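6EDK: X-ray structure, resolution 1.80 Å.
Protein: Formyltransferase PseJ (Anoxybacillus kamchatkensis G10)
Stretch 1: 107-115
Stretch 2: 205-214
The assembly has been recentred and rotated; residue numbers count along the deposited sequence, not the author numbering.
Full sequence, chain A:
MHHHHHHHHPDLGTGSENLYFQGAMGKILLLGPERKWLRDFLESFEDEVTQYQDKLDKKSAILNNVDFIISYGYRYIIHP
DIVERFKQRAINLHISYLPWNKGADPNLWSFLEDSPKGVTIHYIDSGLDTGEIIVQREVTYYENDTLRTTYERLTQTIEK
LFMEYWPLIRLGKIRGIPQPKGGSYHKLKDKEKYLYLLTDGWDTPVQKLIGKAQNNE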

# COMPACT_ATOMS: atom_id res chain seq x y z
N ASN A 107 -3.06 -4.55 -9.25
CA ASN A 107 -3.95 -5.69 -9.43
C ASN A 107 -4.04 -6.06 -10.90
O ASN A 107 -3.92 -7.23 -11.29
CB ASN A 107 -5.33 -5.36 -8.87
CG ASN A 107 -6.33 -6.50 -8.96
OD1 ASN A 107 -6.06 -7.64 -8.55
ND2 ASN A 107 -7.50 -6.19 -9.49
N LEU A 108 -4.29 -5.06 -11.75
CA LEU A 108 -4.34 -5.34 -13.19
C LEU A 108 -3.03 -5.95 -13.70
O LEU A 108 -3.05 -6.95 -14.41
CB LEU A 108 -4.67 -4.05 -13.92
CG LEU A 108 -4.60 -4.16 -15.48
CD1 LEU A 108 -5.66 -5.12 -15.96
CD2 LEU A 108 -4.89 -2.73 -16.01
N TRP A 109 -1.90 -5.37 -13.33
CA TRP A 109 -0.63 -5.87 -13.85
C TRP A 109 -0.29 -7.26 -13.36
O TRP A 109 0.39 -8.02 -14.07
CB TRP A 109 0.51 -4.91 -13.51
CG TRP A 109 0.48 -3.75 -14.38
CD1 TRP A 109 0.09 -2.49 -14.06
CD2 TRP A 109 0.83 -3.73 -15.76
NE1 TRP A 109 0.18 -1.67 -15.18
CE2 TRP A 109 0.62 -2.42 -16.23
CE3 TRP A 109 1.30 -4.72 -16.65
CZ2 TRP A 109 0.87 -2.05 -17.58
CZ3 TRP A 109 1.54 -4.34 -17.99
CH2 TRP A 109 1.31 -3.01 -18.42
N SER A 110 -0.79 -7.63 -12.15
CA SER A 110 -0.58 -8.98 -11.67
C SER A 110 -1.24 -10.00 -12.58
O SER A 110 -0.75 -11.12 -12.68
CB SER A 110 -1.07 -9.12 -10.23
OG SER A 110 -2.47 -9.29 -10.14
N PHE A 111 -2.29 -9.62 -13.29
CA PHE A 111 -2.92 -10.53 -14.25
C PHE A 111 -2.28 -10.41 -15.63
O PHE A 111 -1.94 -11.44 -16.25
CB PHE A 111 -4.41 -10.25 -14.32
CG PHE A 111 -5.11 -10.73 -13.12
CD1 PHE A 111 -5.39 -12.06 -12.98
CD2 PHE A 111 -5.43 -9.88 -12.10
CE1 PHE A 111 -6.00 -12.53 -11.84
CE2 PHE A 111 -6.05 -10.36 -10.97
CZ PHE A 111 -6.31 -11.69 -10.84
N LEU A 112 -2.07 -9.17 -16.09
CA LEU A 112 -1.46 -8.98 -17.41
C LEU A 112 -0.11 -9.67 -17.51
O LEU A 112 0.21 -10.27 -18.56
CB LEU A 112 -1.31 -7.49 -17.71
CG LEU A 112 -2.61 -6.73 -17.92
CD1 LEU A 112 -2.32 -5.26 -18.02
CD2 LEU A 112 -3.39 -7.21 -19.12
N GLU A 113 0.71 -9.63 -16.46
CA GLU A 113 2.04 -10.21 -16.47
C GLU A 113 2.11 -11.51 -15.69
O GLU A 113 3.20 -12.06 -15.53
CB GLU A 113 3.06 -9.19 -15.95
CG GLU A 113 3.30 -8.07 -16.98
CD GLU A 113 4.22 -6.97 -16.53
OE1 GLU A 113 4.62 -6.91 -15.34
OE2 GLU A 113 4.56 -6.12 -17.38
N ASP A 114 0.96 -12.04 -15.24
CA ASP A 114 0.80 -13.33 -14.57
C ASP A 114 1.84 -13.47 -13.45
O ASP A 114 2.61 -14.41 -13.39
CB ASP A 114 0.86 -14.50 -15.58
CG ASP A 114 0.39 -15.84 -14.99
OD1 ASP A 114 -0.31 -15.89 -13.96
OD2 ASP A 114 0.72 -16.91 -15.57
N SER A 115 1.83 -12.49 -12.53
CA SER A 115 2.80 -12.42 -11.46
C SER A 115 2.19 -12.91 -10.15
O SER A 115 1.01 -13.22 -10.05
CB SER A 115 3.26 -10.95 -11.33
OG SER A 115 2.21 -10.27 -10.59
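Stretch 2, residues 205-214: PVQKLIGKAQ

Stretch 2 lies across the C-terminal end of a helix, and it docks there mainly through backbone atoms and small or apolar side chains. In stretch 1 the helix runs through Leu 112, and Glu 113 is the first residue to leave helical phi/psi. Stretch 2 has no long regular element over the contact. Leu 209 to Lys 212 form a type II beta turn, and Gly 211 to Gln 214 follow at once with a type I turn. The backbones come closest where Phe 111 faces Ile 210, with CA atoms 4.7 Å apart, and where Leu 112 faces Gly 211, with CA atoms 4.8 Å apart, so at this point the residue numbers rise together along both stretches.

Phe 111 gives up the most surface to stretch 2. Its chi1 is in the m well, and its ring receives Val 206 over one face: CB of Val 206 stands 3.8 Å from the centroid of the Phe 111 ring, 19° off the normal, a CH-pi contact. A beta-branched side chain suits this position because it offers a compact set of carbons to the flat ring, and CG2 of Val 206 also reaches CE1 of Phe 111 at 3.6 Å. Ile 210 meets the ring at its edge, with its CG1 3.9 Å from CD1 of Phe 111.

The backbone of Phe 111 takes part as well. The last carbonyls of a helix often lack the amide four residues on; O of Phe 111 has only a weak bond from N of Asp 114 within its own stretch, at 3.1 Å, and stretch 2 adds a better one: N of Gly 211 donates to O of Phe 111 at 3.0 Å, with an angle of 161° at the hydrogen. CA of Ile 210 adds a CH contact to O of Phe 111 at 3.2 Å. Gly 211 occupies the third position of the type II turn with a phi of 79°, a value that by itself favours glycine.

Leu 112 covers the next largest area. Its O accepts a hydrogen bond from N of Ala 213 at 3.0 Å, so the two successive carbonyls bind amides two residues apart in stretch 2. CA of Leu 112 in turn makes a CH contact with O of Leu 209 at 3.5 Å. Its CB touches stretch 2 although the CA-to-CB bond points away overall; CB of Leu 112 lies 3.9 Å from CB of Ala 213.

Ala 213 directs its CB toward stretch 1, where the methyl also lies 4.0 Å from CZ3 at the edge of the Trp 109 ring and 3.9 Å from CG of Glu 113. A single methyl is enough to make all three contacts. Leu 209, the first residue of the type II turn and likewise pointing toward the helix, packs its CD1 3.8 Å from CD1 of Leu 108, and its CB lies 4.2 Å from CB of Phe 111. The apolar contacts thus accompany a short, well-directed pair of backbone hydrogen bonds.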

# COMPACT_ATOMS: atom_id res chain seq x y z
N PRO A 205 -13.79 -10.11 -16.66
CA PRO A 205 -13.20 -11.35 -16.12
C PRO A 205 -11.69 -11.32 -16.24
O PRO A 205 -11.14 -10.86 -17.25
CB PRO A 205 -13.84 -12.44 -16.97
CG PRO A 205 -15.10 -11.80 -17.50
CD PRO A 205 -14.80 -10.39 -17.71
N VAL A 206 -11.00 -11.77 -15.19
CA VAL A 206 -9.54 -11.72 -15.23
C VAL A 206 -8.99 -12.77 -16.19
O VAL A 206 -7.90 -12.61 -16.73
CB VAL A 206 -8.93 -11.87 -13.80
CG1 VAL A 206 -9.39 -10.70 -12.88
CG2 VAL A 206 -9.25 -13.14 -13.17
N GLN A 207 -9.73 -13.87 -16.39
CA GLN A 207 -9.27 -14.93 -17.30
C GLN A 207 -8.88 -14.34 -18.66
O GLN A 207 -7.87 -14.74 -19.23
CB GLN A 207 -10.38 -15.99 -17.45
CG GLN A 207 -9.91 -17.41 -17.77
CD GLN A 207 -8.83 -17.93 -16.81
OE1 GLN A 207 -9.02 -17.99 -15.57
NE2 GLN A 207 -7.69 -18.32 -17.38
N LYS A 208 -9.62 -13.33 -19.13
CA LYS A 208 -9.33 -12.67 -20.40
C LYS A 208 -8.01 -11.92 -20.41
O LYS A 208 -7.51 -11.55 -21.49
CB LYS A 208 -10.44 -11.65 -20.73
CG LYS A 208 -11.81 -12.28 -20.84
CD LYS A 208 -12.85 -11.28 -21.35
CE LYS A 208 -14.18 -11.98 -21.58
NZ LYS A 208 -15.34 -11.04 -21.67
N LEU A 209 -7.43 -11.66 -19.22
CA LEU A 209 -6.30 -10.77 -19.08
C LEU A 209 -4.99 -11.51 -18.83
O LEU A 209 -3.92 -10.92 -19.03
CB LEU A 209 -6.56 -9.80 -17.91
CG LEU A 209 -7.89 -9.09 -17.93
CD1 LEU A 209 -8.01 -8.04 -16.80
CD2 LEU A 209 -8.08 -8.40 -19.27
N ILE A 210 -5.06 -12.76 -18.41
CA ILE A 210 -3.88 -13.43 -17.87
C ILE A 210 -2.86 -13.59 -18.97
O ILE A 210 -3.16 -14.18 -20.02
CB ILE A 210 -4.24 -14.77 -17.24
CG1 ILE A 210 -5.05 -14.54 -15.96
CG2 ILE A 210 -2.95 -15.58 -16.97
CD1 ILE A 210 -5.67 -15.75 -15.43
N GLY A 211 -1.66 -13.07 -18.73
CA GLY A 211 -0.54 -13.19 -19.62
C GLY A 211 -0.54 -12.27 -20.81
O GLY A 211 0.38 -12.36 -21.63
N LYS A 212 -1.56 -11.42 -20.96
CA LYS A 212 -1.71 -10.67 -22.20
C LYS A 212 -0.58 -9.70 -22.42
O LYS A 212 -0.39 -9.24 -23.54
CB LYS A 212 -3.04 -9.93 -22.22
CG LYS A 212 -4.19 -10.83 -22.55
CD LYS A 212 -4.18 -11.18 -24.06
CE LYS A 212 -5.47 -11.86 -24.48
NZ LYS A 212 -5.72 -13.17 -23.82
N ALA A 213 0.15 -9.34 -21.39
CA ALA A 213 1.37 -8.56 -21.54
C ALA A 213 2.60 -9.46 -21.56
O ALA A 213 3.72 -9.00 -21.32
CB ALA A 213 1.48 -7.52 -20.42
N GLN A 214 2.41 -10.75 -21.81
CA GLN A 214 3.46 -11.76 -21.69
C GLN A 214 4.16 -11.67 -20.35
O GLN A 214 3.76 -12.33 -19.36
CB GLN A 214 4.45 -11.63 -22.86
CG GLN A 214 3.83 -11.97 -24.21
CD GLN A 214 4.87 -12.41 -25.25
OE1 GLN A 214 5.86 -13.07 -24.91
NE2 GLN A 214 4.65 -12.04 -26.51